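Local structure of hypothetical protein EF2904 (Enterococcus faecalis, 2AZ4) at residues A[91-96]-A[117-122]; A[128-133]-A[139-144]; A[263-268]-A[287-292]. The protein is of unknown function but binds two zinc ions in a metallo-beta-lactamase fold and is probably a hydrolase, perhaps an RNA-binding exonuclease. All coordinates share one frame; numbering follows the deposited sequence.

Contact 1: A[91-96]-A[117-122]; sequences SHAHLD and KMILNS. With ZN (zinc ion), chain C; ZN (zinc ion), chain D.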
ATOM      1  N   SER A  91       6.444   4.507   3.908  1.00 16.23           N
ATOM      2  CA  SER A  91       6.600   3.079   4.106  1.00 16.35           C
ATOM      3  C   SER A  91       6.348   2.318   2.803  1.00 15.74           C
ATOM      4  O   SER A  91       7.094   1.413   2.477  1.00 15.52           O
ATOM      5  CB  SER A  91       5.694   2.555   5.250  1.00 16.49           C
ATOM      6  OG  SER A  91       4.315   2.425   4.896  1.00 17.33           O
ATOM      7  N   HIS A  92       5.284   2.684   2.094  1.00 14.54           N
ATOM      8  CA  HIS A  92       4.912   2.050   0.833  1.00 14.26           C
ATOM      9  C   HIS A  92       3.895   2.898   0.046  1.00 14.57           C
ATOM     10  O   HIS A  92       3.396   3.919   0.537  1.00 15.16           O
ATOM     11  CB  HIS A  92       4.418   0.602   1.042  1.00 14.55           C
ATOM     12  CG  HIS A  92       3.145   0.488   1.835  1.00 15.33           C
ATOM     13  ND1 HIS A  92       3.020   0.961   3.124  1.00 15.96           N
ATOM     14  CD2 HIS A  92       1.948  -0.065   1.526  1.00 18.00           C
ATOM     15  CE1 HIS A  92       1.811   0.685   3.583  1.00 15.30           C
ATOM     16  NE2 HIS A  92       1.134   0.081   2.626  1.00 16.05           N
ATOM     17  N   ALA A  93       3.573   2.454  -1.168  1.00 14.38           N
ATOM     18  CA  ALA A  93       2.785   3.226  -2.127  1.00 13.93           C
ATOM     19  C   ALA A  93       1.267   3.350  -1.875  1.00 14.66           C
ATOM     20  O   ALA A  93       0.611   4.278  -2.407  1.00 14.74           O
ATOM     21  CB  ALA A  93       3.038   2.704  -3.536  1.00 14.06           C
ATOM     22  N   HIS A  94       0.710   2.437  -1.089  1.00 14.24           N
ATOM     23  CA  HIS A  94      -0.736   2.409  -0.880  1.00 15.46           C
ATOM     24  C   HIS A  94      -1.309   3.778  -0.548  1.00 15.61           C
ATOM     25  O   HIS A  94      -0.674   4.579   0.130  1.00 15.77           O
ATOM     26  CB  HIS A  94      -1.135   1.333   0.153  1.00 15.07           C
ATOM     27  CG  HIS A  94      -1.078  -0.058  -0.399  1.00 14.09           C
ATOM     28  ND1 HIS A  94      -1.012  -1.179   0.396  1.00 13.79           N
ATOM     29  CD2 HIS A  94      -1.101  -0.511  -1.678  1.00 14.41           C
ATOM     30  CE1 HIS A  94      -0.971  -2.263  -0.358  1.00 13.99           C
ATOM     31  NE2 HIS A  94      -1.024  -1.888  -1.623  1.00 14.30           N
ATOM     32  N   LEU A  95      -2.507   4.036  -1.056  1.00 16.75           N
ATOM     33  CA  LEU A  95      -3.149   5.353  -0.977  1.00 18.00           C
ATOM     34  C   LEU A  95      -3.227   5.945   0.452  1.00 17.22           C
ATOM     35  O   LEU A  95      -3.010   7.165   0.655  1.00 15.18           O
ATOM     36  CB  LEU A  95      -4.568   5.239  -1.568  1.00 18.01           C
ATOM     37  CG  LEU A  95      -5.369   6.504  -1.881  1.00 20.23           C
ATOM     38  CD1 LEU A  95      -4.669   7.372  -2.948  1.00 20.38           C
ATOM     39  CD2 LEU A  95      -6.808   6.147  -2.297  1.00 21.13           C
ATOM     40  N   ASP A  96      -3.535   5.066   1.413  1.00 16.21           N
ATOM     41  CA  ASP A  96      -3.736   5.437   2.821  1.00 16.71           C
ATOM     42  C   ASP A  96      -2.426   5.800   3.521  1.00 16.30           C
ATOM     43  O   ASP A  96      -2.439   6.234   4.676  1.00 16.93           O
ATOM     44  CB  ASP A  96      -4.537   4.357   3.589  1.00 16.75           C
ATOM     45  CG  ASP A  96      -3.877   2.971   3.547  1.00 18.62           C
ATOM     46  OD1 ASP A  96      -3.493   2.511   2.434  1.00 19.19           O
ATOM     47  OD2 ASP A  96      -3.753   2.320   4.623  1.00 16.87           O
ATOM     48  N   LYS A 117       8.790   4.214  -5.147  1.00 15.81           N
ATOM     49  CA  LYS A 117       8.787   5.363  -6.061  1.00 17.01           C
ATOM     50  C   LYS A 117       8.309   4.991  -7.493  1.00 18.17           C
ATOM     51  O   LYS A 117       7.469   5.701  -8.075  1.00 17.56           O
ATOM     52  CB  LYS A 117      10.171   6.027  -6.062  1.00 17.18           C
ATOM     53  CG  LYS A 117      10.310   7.226  -7.005  1.00 18.03           C
ATOM     54  CD  LYS A 117      11.752   7.679  -7.055  1.00 17.07           C
ATOM     55  CE  LYS A 117      11.922   8.699  -8.173  1.00 19.27           C
ATOM     56  NZ  LYS A 117      13.223   9.429  -8.120  1.00 19.08           N
ATOM     57  N   MET A 118       8.839   3.885  -8.041  1.00 18.46           N
ATOM     58  CA  MET A 118       8.390   3.334  -9.328  1.00 19.68           C
ATOM     59  C   MET A 118       6.891   3.046  -9.347  1.00 20.15           C
ATOM     60  O   MET A 118       6.189   3.467 -10.276  1.00 20.02           O
ATOM     61  CB  MET A 118       9.113   2.021  -9.668  1.00 19.62           C
ATOM     62  CG  MET A 118      10.578   2.178  -9.988  1.00 21.49           C
ATOM     63  SD  MET A 118      11.509   0.639 -10.273  1.00 19.70           S
ATOM     64  CE  MET A 118      12.760   1.522 -11.111  1.00 21.05           C
ATOM     65  N   ILE A 119       6.433   2.258  -8.363  1.00 20.43           N
ATOM     66  CA  ILE A 119       5.007   1.903  -8.203  1.00 20.06           C
ATOM     67  C   ILE A 119       4.099   3.140  -8.210  1.00 19.98           C
ATOM     68  O   ILE A 119       3.140   3.231  -8.976  1.00 18.74           O
ATOM     69  CB  ILE A 119       4.787   1.036  -6.902  1.00 20.79           C
ATOM     70  CG1 ILE A 119       5.518  -0.314  -6.991  1.00 20.04           C
ATOM     71  CG2 ILE A 119       3.301   0.796  -6.587  1.00 18.95           C
ATOM     72  CD1 ILE A 119       5.271  -1.054  -8.277  1.00 25.21           C
ATOM     73  N   LEU A 120       4.430   4.099  -7.359  1.00 20.25           N
ATOM     74  CA  LEU A 120       3.610   5.266  -7.127  1.00 21.15           C
ATOM     75  C   LEU A 120       3.480   6.079  -8.406  1.00 21.63           C
ATOM     76  O   LEU A 120       2.373   6.507  -8.771  1.00 20.58           O
ATOM     77  CB  LEU A 120       4.270   6.107  -6.038  1.00 21.87           C
ATOM     78  CG  LEU A 120       3.503   6.910  -4.999  1.00 23.94           C
ATOM     79  CD1 LEU A 120       2.097   6.356  -4.672  1.00 23.64           C
ATOM     80  CD2 LEU A 120       4.373   6.999  -3.753  1.00 24.19           C
ATOM     81  N   ASN A 121       4.607   6.274  -9.093  1.00 21.51           N
ATOM     82  CA  ASN A 121       4.614   7.062 -10.316  1.00 22.77           C
ATOM     83  C   ASN A 121       3.730   6.418 -11.400  1.00 23.06           C
ATOM     84  O   ASN A 121       3.142   7.114 -12.219  1.00 23.72           O
ATOM     85  CB  ASN A 121       6.043   7.298 -10.813  1.00 22.37           C
ATOM     86  CG  ASN A 121       6.656   8.546 -10.224  1.00 22.86           C
ATOM     87  OD1 ASN A 121       7.424   8.482  -9.286  1.00 25.38           O
ATOM     88  ND2 ASN A 121       6.278   9.694 -10.747  1.00 25.58           N
ATOM     89  N   SER A 122       3.637   5.090 -11.372  1.00 23.17           N
ATOM     90  CA  SER A 122       2.750   4.336 -12.253  1.00 22.64           C
ATOM     91  C   SER A 122       1.293   4.388 -11.780  1.00 23.31           C
ATOM     92  O   SER A 122       0.387   4.649 -12.583  1.00 23.69           O
ATOM     93  CB  SER A 122       3.220   2.884 -12.340  1.00 22.60           C
ATOM     94  OG  SER A 122       2.312   2.095 -13.079  1.00 22.35           O
TER
HETATM   95 ZN    ZN C 601      -0.739  -1.238   2.699  1.00 23.71          ZN
HETATM   96 ZN    ZN D 602      -2.288   0.640   5.233  1.00 27.73          ZN
HETATM   97  O   HOH W   1      -2.401   0.355   2.917  1.00 18.61           O
HETATM   98  O   HOH W   2      -2.713  -2.164   2.938  1.00 18.85           O
HETATM   99  O   HOH W   3      -3.990  -0.953   5.024  1.00 22.69           O

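Contact 2: A[128-133]-A[139-144]; sequences DFLIPS and NFTREM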
ATOM      1  N   ASP A 128      -5.070  10.568 -10.991  1.00 27.72           N
ATOM      2  CA  ASP A 128      -6.279  10.355 -10.208  1.00 28.00           C
ATOM      3  C   ASP A 128      -6.056   9.447  -8.998  1.00 26.42           C
ATOM      4  O   ASP A 128      -7.020   9.008  -8.355  1.00 26.29           O
ATOM      5  CB  ASP A 128      -7.397   9.783 -11.092  1.00 29.12           C
ATOM      6  CG  ASP A 128      -6.980   8.520 -11.799  1.00 31.80           C
ATOM      7  OD1 ASP A 128      -5.804   8.111 -11.630  1.00 33.90           O
ATOM      8  OD2 ASP A 128      -7.825   7.940 -12.521  1.00 33.77           O
ATOM      9  N   PHE A 129      -4.789   9.159  -8.705  1.00 24.92           N
ATOM     10  CA  PHE A 129      -4.415   8.366  -7.538  1.00 23.28           C
ATOM     11  C   PHE A 129      -4.052   9.302  -6.390  1.00 22.45           C
ATOM     12  O   PHE A 129      -4.719   9.302  -5.351  1.00 21.84           O
ATOM     13  CB  PHE A 129      -3.260   7.411  -7.870  1.00 23.22           C
ATOM     14  CG  PHE A 129      -2.911   6.456  -6.739  1.00 23.62           C
ATOM     15  CD1 PHE A 129      -3.718   5.348  -6.458  1.00 22.97           C
ATOM     16  CD2 PHE A 129      -1.767   6.659  -5.974  1.00 23.40           C
ATOM     17  CE1 PHE A 129      -3.394   4.465  -5.420  1.00 24.28           C
ATOM     18  CE2 PHE A 129      -1.429   5.774  -4.931  1.00 24.11           C
ATOM     19  CZ  PHE A 129      -2.241   4.678  -4.655  1.00 23.11           C
ATOM     20  N   LEU A 130      -3.015  10.116  -6.595  1.00 21.24           N
ATOM     21  CA  LEU A 130      -2.606  11.130  -5.623  1.00 20.49           C
ATOM     22  C   LEU A 130      -3.304  12.483  -5.842  1.00 20.56           C
ATOM     23  O   LEU A 130      -3.591  12.863  -6.981  1.00 21.27           O
ATOM     24  CB  LEU A 130      -1.095  11.355  -5.719  1.00 20.14           C
ATOM     25  CG  LEU A 130      -0.129  10.177  -5.624  1.00 19.07           C
ATOM     26  CD1 LEU A 130       1.329  10.659  -6.007  1.00 17.56           C
ATOM     27  CD2 LEU A 130      -0.154   9.490  -4.237  1.00 18.31           C
ATOM     28  N   ILE A 131      -3.539  13.221  -4.758  1.00 19.31           N
ATOM     29  CA  ILE A 131      -4.022  14.593  -4.855  1.00 18.86           C
ATOM     30  C   ILE A 131      -3.026  15.391  -5.716  1.00 18.91           C
ATOM     31  O   ILE A 131      -1.839  15.392  -5.415  1.00 17.71           O
ATOM     32  CB  ILE A 131      -4.125  15.238  -3.464  1.00 18.71           C
ATOM     33  CG1 ILE A 131      -5.244  14.603  -2.637  1.00 18.38           C
ATOM     34  CG2 ILE A 131      -4.355  16.735  -3.579  1.00 19.05           C
ATOM     35  CD1 ILE A 131      -5.104  14.883  -1.118  1.00 18.03           C
ATOM     36  N   PRO A 132      -3.501  16.046  -6.793  1.00 19.29           N
ATOM     37  CA  PRO A 132      -2.580  16.819  -7.626  1.00 20.17           C
ATOM     38  C   PRO A 132      -2.089  18.056  -6.911  1.00 20.72           C
ATOM     39  O   PRO A 132      -2.824  18.622  -6.098  1.00 21.08           O
ATOM     40  CB  PRO A 132      -3.452  17.268  -8.815  1.00 19.63           C
ATOM     41  CG  PRO A 132      -4.723  16.489  -8.720  1.00 20.62           C
ATOM     42  CD  PRO A 132      -4.888  16.102  -7.298  1.00 19.58           C
ATOM     43  N   SER A 133      -0.871  18.487  -7.205  1.00 20.99           N
ATOM     44  CA  SER A 133      -0.457  19.801  -6.785  1.00 23.23           C
ATOM     45  C   SER A 133      -1.183  20.822  -7.670  1.00 24.40           C
ATOM     46  O   SER A 133      -1.165  20.677  -8.891  1.00 25.33           O
ATOM     47  CB  SER A 133       1.041  19.977  -6.983  1.00 22.51           C
ATOM     48  OG  SER A 133       1.388  21.321  -6.686  1.00 26.23           O
ATOM     49  N   ASN A 139      -1.228  14.875 -13.484  1.00 30.80           N
ATOM     50  CA  ASN A 139      -0.477  13.634 -13.252  1.00 30.25           C
ATOM     51  C   ASN A 139       0.978  13.799 -12.752  1.00 29.10           C
ATOM     52  O   ASN A 139       1.736  12.817 -12.683  1.00 29.42           O
ATOM     53  CB  ASN A 139      -0.540  12.731 -14.486  1.00 30.98           C
ATOM     54  CG  ASN A 139       0.171  13.329 -15.684  1.00 33.01           C
ATOM     55  OD1 ASN A 139       0.733  14.438 -15.623  1.00 34.56           O
ATOM     56  ND2 ASN A 139       0.163  12.592 -16.785  1.00 34.42           N
ATOM     57  N   PHE A 140       1.369  15.028 -12.412  1.00 26.41           N
ATOM     58  CA  PHE A 140       2.645  15.260 -11.730  1.00 24.73           C
ATOM     59  C   PHE A 140       2.749  14.494 -10.395  1.00 23.29           C
ATOM     60  O   PHE A 140       1.813  14.498  -9.597  1.00 22.24           O
ATOM     61  CB  PHE A 140       2.823  16.750 -11.488  1.00 24.46           C
ATOM     62  CG  PHE A 140       3.964  17.107 -10.564  1.00 24.56           C
ATOM     63  CD1 PHE A 140       5.222  17.391 -11.076  1.00 23.93           C
ATOM     64  CD2 PHE A 140       3.762  17.189  -9.188  1.00 23.50           C
ATOM     65  CE1 PHE A 140       6.272  17.760 -10.238  1.00 25.35           C
ATOM     66  CE2 PHE A 140       4.800  17.546  -8.343  1.00 23.81           C
ATOM     67  CZ  PHE A 140       6.060  17.836  -8.864  1.00 24.81           C
ATOM     68  N   THR A 141       3.891  13.848 -10.167  1.00 22.42           N
ATOM     69  CA  THR A 141       4.213  13.290  -8.853  1.00 21.38           C
ATOM     70  C   THR A 141       5.489  13.964  -8.374  1.00 20.68           C
ATOM     71  O   THR A 141       6.464  14.037  -9.119  1.00 20.73           O
ATOM     72  CB  THR A 141       4.422  11.780  -8.891  1.00 21.50           C
ATOM     73  OG1 THR A 141       3.247  11.141  -9.404  1.00 20.53           O
ATOM     74  CG2 THR A 141       4.697  11.254  -7.497  1.00 21.91           C
ATOM     75  N   ARG A 142       5.474  14.467  -7.144  1.00 18.54           N
ATOM     76  CA  ARG A 142       6.635  15.162  -6.589  1.00 17.85           C
ATOM     77  C   ARG A 142       7.864  14.247  -6.428  1.00 17.84           C
ATOM     78  O   ARG A 142       7.749  13.004  -6.496  1.00 16.33           O
ATOM     79  CB  ARG A 142       6.260  15.896  -5.289  1.00 18.22           C
ATOM     80  CG  ARG A 142       6.062  14.995  -4.044  1.00 18.54           C
ATOM     81  CD  ARG A 142       7.380  14.837  -3.283  1.00 26.60           C
ATOM     82  NE  ARG A 142       7.551  15.950  -2.397  1.00 23.62           N
ATOM     83  CZ  ARG A 142       8.657  16.358  -1.801  1.00 21.46           C
ATOM     84  NH1 ARG A 142       9.842  15.778  -1.969  1.00 20.28           N
ATOM     85  NH2 ARG A 142       8.540  17.407  -1.004  1.00 18.62           N
ATOM     86  N   GLU A 143       9.035  14.865  -6.280  1.00 17.41           N
ATOM     87  CA  GLU A 143      10.302  14.129  -6.174  1.00 18.46           C
ATOM     88  C   GLU A 143      10.304  13.168  -4.973  1.00 17.78           C
ATOM     89  O   GLU A 143       9.805  13.523  -3.892  1.00 17.13           O
ATOM     90  CB  GLU A 143      11.488  15.104  -6.035  1.00 18.73           C
ATOM     91  CG  GLU A 143      11.683  16.047  -7.217  1.00 21.79           C
ATOM     92  CD  GLU A 143      12.813  17.064  -7.020  1.00 21.84           C
ATOM     93  OE1 GLU A 143      13.469  17.065  -5.957  1.00 24.44           O
ATOM     94  OE2 GLU A 143      13.039  17.865  -7.956  1.00 26.46           O
ATOM     95  N   MET A 144      10.862  11.972  -5.179  1.00 16.30           N
ATOM     96  CA  MET A 144      11.143  11.017  -4.102  1.00 14.61           C
ATOM     97  C   MET A 144      12.595  10.588  -4.257  1.00 14.73           C
ATOM     98  O   MET A 144      13.052  10.326  -5.370  1.00 14.61           O
ATOM     99  CB  MET A 144      10.230   9.769  -4.209  1.00 14.51           C
ATOM    100  CG  MET A 144       8.773  10.035  -3.768  1.00 14.67           C
ATOM    101  SD  MET A 144       7.687   8.643  -3.974  1.00  9.62           S
ATOM    102  CE  MET A 144       6.927   9.073  -5.518  1.00 13.52           C
TER
HETATM  103  O   HOH W   4       0.152  17.079  -9.475  1.00 26.09           O

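Contact 3: A[263-268]-A[287-292]; sequences ANVERF and ALLLEV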
ATOM      1  N   ALA A 263       0.011  -2.446  -7.508  1.00 16.09           N
ATOM      2  CA  ALA A 263       1.118  -2.386  -6.549  1.00 15.90           C
ATOM      3  C   ALA A 263       1.651  -3.776  -6.151  1.00 15.80           C
ATOM      4  O   ALA A 263       2.792  -3.893  -5.700  1.00 16.31           O
ATOM      5  CB  ALA A 263       0.734  -1.553  -5.309  1.00 15.09           C
ATOM      6  N   ASN A 264       0.841  -4.821  -6.329  1.00 16.79           N
ATOM      7  CA  ASN A 264       1.310  -6.199  -6.066  1.00 16.65           C
ATOM      8  C   ASN A 264       2.019  -6.807  -7.266  1.00 16.78           C
ATOM      9  O   ASN A 264       1.566  -7.801  -7.858  1.00 17.35           O
ATOM     10  CB  ASN A 264       0.167  -7.117  -5.595  1.00 15.69           C
ATOM     11  CG  ASN A 264       0.674  -8.289  -4.796  1.00 16.23           C
ATOM     12  OD1 ASN A 264       1.848  -8.669  -4.897  1.00 15.44           O
ATOM     13  ND2 ASN A 264      -0.204  -8.877  -3.985  1.00 15.58           N
ATOM     14  N   VAL A 265       3.163  -6.224  -7.612  1.00 18.22           N
ATOM     15  CA  VAL A 265       3.855  -6.567  -8.851  1.00 18.27           C
ATOM     16  C   VAL A 265       4.343  -8.014  -8.811  1.00 18.08           C
ATOM     17  O   VAL A 265       4.327  -8.706  -9.820  1.00 16.20           O
ATOM     18  CB  VAL A 265       5.031  -5.625  -9.131  1.00 19.47           C
ATOM     19  CG1 VAL A 265       5.437  -5.742 -10.581  1.00 21.73           C
ATOM     20  CG2 VAL A 265       4.628  -4.167  -8.889  1.00 19.60           C
ATOM     21  N   GLU A 266       4.756  -8.471  -7.631  1.00 17.54           N
ATOM     22  CA  GLU A 266       5.261  -9.838  -7.496  1.00 18.28           C
ATOM     23  C   GLU A 266       4.208 -10.905  -7.702  1.00 16.69           C
ATOM     24  O   GLU A 266       4.541 -12.002  -8.137  1.00 16.75           O
ATOM     25  CB  GLU A 266       5.929 -10.044  -6.140  1.00 19.23           C
ATOM     26  CG  GLU A 266       7.377  -9.625  -6.087  1.00 24.81           C
ATOM     27  CD  GLU A 266       8.084 -10.237  -4.882  1.00 30.66           C
ATOM     28  OE1 GLU A 266       8.489 -11.422  -4.958  1.00 32.56           O
ATOM     29  OE2 GLU A 266       8.189  -9.544  -3.855  1.00 33.18           O
ATOM     30  N   ARG A 267       2.956 -10.620  -7.346  1.00 15.74           N
ATOM     31  CA  ARG A 267       1.884 -11.559  -7.651  1.00 15.31           C
ATOM     32  C   ARG A 267       1.750 -11.700  -9.173  1.00 15.58           C
ATOM     33  O   ARG A 267       1.662 -12.813  -9.682  1.00 15.27           O
ATOM     34  CB  ARG A 267       0.544 -11.154  -7.017  1.00 14.69           C
ATOM     35  CG  ARG A 267      -0.591 -12.133  -7.337  1.00 15.06           C
ATOM     36  CD  ARG A 267      -1.934 -11.798  -6.654  1.00 13.95           C
ATOM     37  NE  ARG A 267      -1.820 -11.737  -5.195  1.00 13.02           N
ATOM     38  CZ  ARG A 267      -2.807 -11.352  -4.384  1.00 13.82           C
ATOM     39  NH1 ARG A 267      -3.992 -11.030  -4.892  1.00 13.49           N
ATOM     40  NH2 ARG A 267      -2.611 -11.284  -3.065  1.00 14.23           N
ATOM     41  N   PHE A 268       1.746 -10.579  -9.899  1.00 15.54           N
ATOM     42  CA  PHE A 268       1.720 -10.649 -11.377  1.00 16.20           C
ATOM     43  C   PHE A 268       2.898 -11.435 -11.926  1.00 16.47           C
ATOM     44  O   PHE A 268       2.711 -12.351 -12.738  1.00 16.29           O
ATOM     45  CB  PHE A 268       1.663  -9.257 -11.987  1.00 16.30           C
ATOM     46  CG  PHE A 268       0.313  -8.629 -11.902  1.00 16.83           C
ATOM     47  CD1 PHE A 268      -0.645  -8.857 -12.915  1.00 15.74           C
ATOM     48  CD2 PHE A 268      -0.036  -7.828 -10.803  1.00 16.50           C
ATOM     49  CE1 PHE A 268      -1.915  -8.260 -12.856  1.00 15.18           C
ATOM     50  CE2 PHE A 268      -1.318  -7.236 -10.725  1.00 17.63           C
ATOM     51  CZ  PHE A 268      -2.259  -7.443 -11.754  1.00 17.50           C
ATOM     52  N   ALA A 287       4.141  -2.638 -18.558  1.00 17.85           N
ATOM     53  CA  ALA A 287       5.206  -1.645 -18.515  1.00 17.87           C
ATOM     54  C   ALA A 287       5.831  -1.523 -17.123  1.00 17.95           C
ATOM     55  O   ALA A 287       7.057  -1.408 -17.002  1.00 18.09           O
ATOM     56  CB  ALA A 287       4.695  -0.286 -18.991  1.00 17.78           C
ATOM     57  N   LEU A 288       4.980  -1.508 -16.092  1.00 17.72           N
ATOM     58  CA  LEU A 288       5.420  -1.517 -14.686  1.00 17.77           C
ATOM     59  C   LEU A 288       6.283  -2.749 -14.382  1.00 17.93           C
ATOM     60  O   LEU A 288       7.325  -2.665 -13.724  1.00 16.63           O
ATOM     61  CB  LEU A 288       4.206  -1.500 -13.733  1.00 16.72           C
ATOM     62  CG  LEU A 288       4.513  -1.354 -12.225  1.00 17.75           C
ATOM     63  CD1 LEU A 288       5.461  -0.157 -11.920  1.00 14.42           C
ATOM     64  CD2 LEU A 288       3.200  -1.244 -11.437  1.00 16.02           C
ATOM     65  N   LEU A 289       5.829  -3.899 -14.857  1.00 18.79           N
ATOM     66  CA  LEU A 289       6.569  -5.140 -14.669  1.00 20.31           C
ATOM     67  C   LEU A 289       7.953  -5.077 -15.291  1.00 20.97           C
ATOM     68  O   LEU A 289       8.948  -5.599 -14.729  1.00 21.76           O
ATOM     69  CB  LEU A 289       5.806  -6.270 -15.324  1.00 20.96           C
ATOM     70  CG  LEU A 289       6.268  -7.646 -14.917  1.00 22.57           C
ATOM     71  CD1 LEU A 289       5.702  -7.981 -13.556  1.00 25.42           C
ATOM     72  CD2 LEU A 289       5.752  -8.609 -15.934  1.00 26.37           C
ATOM     73  N   LEU A 290       8.008  -4.463 -16.467  1.00 20.92           N
ATOM     74  CA  LEU A 290       9.251  -4.312 -17.206  1.00 21.16           C
ATOM     75  C   LEU A 290      10.150  -3.372 -16.417  1.00 21.42           C
ATOM     76  O   LEU A 290      11.322  -3.646 -16.237  1.00 21.72           O
ATOM     77  CB  LEU A 290       8.990  -3.771 -18.620  1.00 20.55           C
ATOM     78  CG  LEU A 290      10.197  -3.397 -19.505  1.00 21.37           C
ATOM     79  CD1 LEU A 290      11.139  -4.600 -19.731  1.00 19.53           C
ATOM     80  CD2 LEU A 290       9.724  -2.816 -20.836  1.00 20.82           C
ATOM     81  N   GLU A 291       9.576  -2.288 -15.908  1.00 22.11           N
ATOM     82  CA  GLU A 291      10.350  -1.292 -15.177  1.00 22.55           C
ATOM     83  C   GLU A 291      10.959  -1.846 -13.880  1.00 22.75           C
ATOM     84  O   GLU A 291      12.148  -1.663 -13.617  1.00 22.93           O
ATOM     85  CB  GLU A 291       9.482  -0.067 -14.873  1.00 22.68           C
ATOM     86  CG  GLU A 291      10.292   1.064 -14.274  1.00 25.16           C
ATOM     87  CD  GLU A 291       9.433   2.207 -13.807  1.00 29.32           C
ATOM     88  OE1 GLU A 291       8.211   2.158 -14.052  1.00 31.00           O
ATOM     89  OE2 GLU A 291       9.982   3.148 -13.186  1.00 30.50           O
ATOM     90  N   VAL A 292      10.138  -2.552 -13.102  1.00 22.52           N
ATOM     91  CA  VAL A 292      10.522  -3.104 -11.805  1.00 22.76           C
ATOM     92  C   VAL A 292      11.394  -4.379 -11.890  1.00 22.80           C
ATOM     93  O   VAL A 292      12.376  -4.510 -11.157  1.00 23.02           O
ATOM     94  CB  VAL A 292       9.241  -3.347 -10.915  1.00 22.97           C
ATOM     95  CG1 VAL A 292       9.587  -4.073  -9.632  1.00 25.00           C
ATOM     96  CG2 VAL A 292       8.576  -2.023 -10.567  1.00 22.88           C
TER

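Contact 1: A[91-96]-A[117-122]
Ala93 turns its single methyl group into helix 114-123, where it meets two branches of neighbouring residues. Its CB lies 3.6 Å from Ile119 CG2, and Leu120 CD1 comes up beside it, 3.4 Å from Ala93 O. The two residues reach the loop differently. In Ile119 the CG1 arm sits beside the backbone N (chi1 -64°) and leads away toward Val265 and Leu288, which puts CG2 anti to that nitrogen and against Ala93. Leu120 leaves its helix alongside the loop, and the end of the side chain, CD1, comes in to Ala93.

On the other side of the same turn the polar side chains face the metals. His92 binds one zinc ion through NE2 at 2.3 Å, and the other ring nitrogen, ND1, donates to Ser91 OG at 2.6 Å, with the hydroxyl in the ring plane. Held at both nitrogens, the ring has little freedom to rotate. His94 uses ND1 instead, and His167 and Asp189 complete the protein ligands of this ion. Asp96 OD2 binds the second zinc ion, joined there by His97, His404 and the shared Asp189, whereas Asp96 OD1 accepts at 2.5 Å from the water that bridges both metals. His92, His94, Asp96 and His97 spell the HxHxDH motif of the metallo-beta-lactamase fold, here carrying a dinuclear zinc site.

Contact 2: A[128-133]-A[139-144]
Leu130 and Thr141 meet across the long connection between helix 114-123 and strand 145-147, an irregular loop of the metallo-beta-lactamase domain whose two limbs fold back against each other without forming a regular helix or strand. The apolar part is small. Leu130 CD1 touches Thr141 CG2 at 3.7 Å, the two side chains crossing at about a right angle. A chi1 of -58° keeps the threonine OG1 next to its own backbone N, and the methyl CG2, thereby anti to that nitrogen, falls against Leu130; OG1 is also close, 3.9 Å from Leu130 CD1. Leu130 rests as well on Ser98 of helix 95-98, which carries the zinc ligands Asp96 and His97. Farther along, Ser133 CB approaches the Phe140 ring obliquely, 4.5 Å from CD2, a loose contact.

Polar links between the limbs run through solvent and a neighbouring residue. A water accepts from Ser133 N at 2.9 Å and donates to Phe140 O at 3.1 Å, so one molecule spans the two backbones where no direct hydrogen bond joins them. Asn124 serves both limbs: its OD1 takes the backbone N-H groups of Phe129 and Leu130, while its ND2 is hydrogen-bonded to Thr141 OG1.

A single charged side chain, Arg142, ties the second limb to its surroundings. Its NH2 donates to the carbonyls of Leu104 and Val108, and its NH1 donates to the carbonyl O of the following residue, Glu143, at 3.0 Å, nearly straight at 170°, with the acceptor lying in the guanidinium plane.

Contact 3: A[263-268]-A[287-292]
Val265 sends its two methyl branches to two successive leucines of helix 283-293. CG1 meets Leu289 CD1 at 3.7 Å, and CG2 approaches Leu288 CD2 more loosely at 4.1 Å. A chi1 of -163° swings CG1 away from the valine's own nitrogen and leaves CG2 beside it, and the fork opens across the helix surface, one prong for each leucine. Against Leu289 the side chains run past each other in opposite directions; this leucine leaves its helix alongside the valine, and only its CD1 end comes nearer. Leu288 points inward from the start and meets the valine at a slant. No hydrogen bond joins the two segments; the interface is apolar and buried, and Ile119 of helix 114-123 also touches Val265.

Helix 265-274 follows strand 256-260 and helix 283-293 follows strand 278-282, in strand-helix-strand-helix order along the chain, and both strands belong to one six-stranded parallel sheet of an alpha/beta unit.

The valine stands in the first turn of its helix, right after the N-cap residue. Asn264 OD1 accepts from Arg267 N in a weak capping bond of 3.3 Å, at an angle of 148°, and it also accepts from His195 NE2. Glu237 is shared: Asn264 ND2 donates to its OE2, and Arg267 NE makes a salt bridge with its OE1. Arg267 NH1 forms a second salt bridge, with Asp349, while NH2 donates to Cys379 O.

Overall arrangement
The three contacts follow one another along the chain, each closing before the next opens. Contacts 1 and 2 have centres 10 Å apart and belong to the metallo-beta-lactamase domain; contact 2 lies in the loop that leaves the helix used by contact 1. They touch where Leu95 and Ala93 pack on Phe129 and Lys117 NZ probably bonds Met144 O. Contact 3, in the unit built on the parallel sheet, is 12 Å from contact 1 between centres and about 20 Å from contact 2, with no touch to the latter. Ile119 packs on both the zinc-binding loop and contact 3, so helix 114-123 lies between the metal-site loop and the parallel-sheet unit.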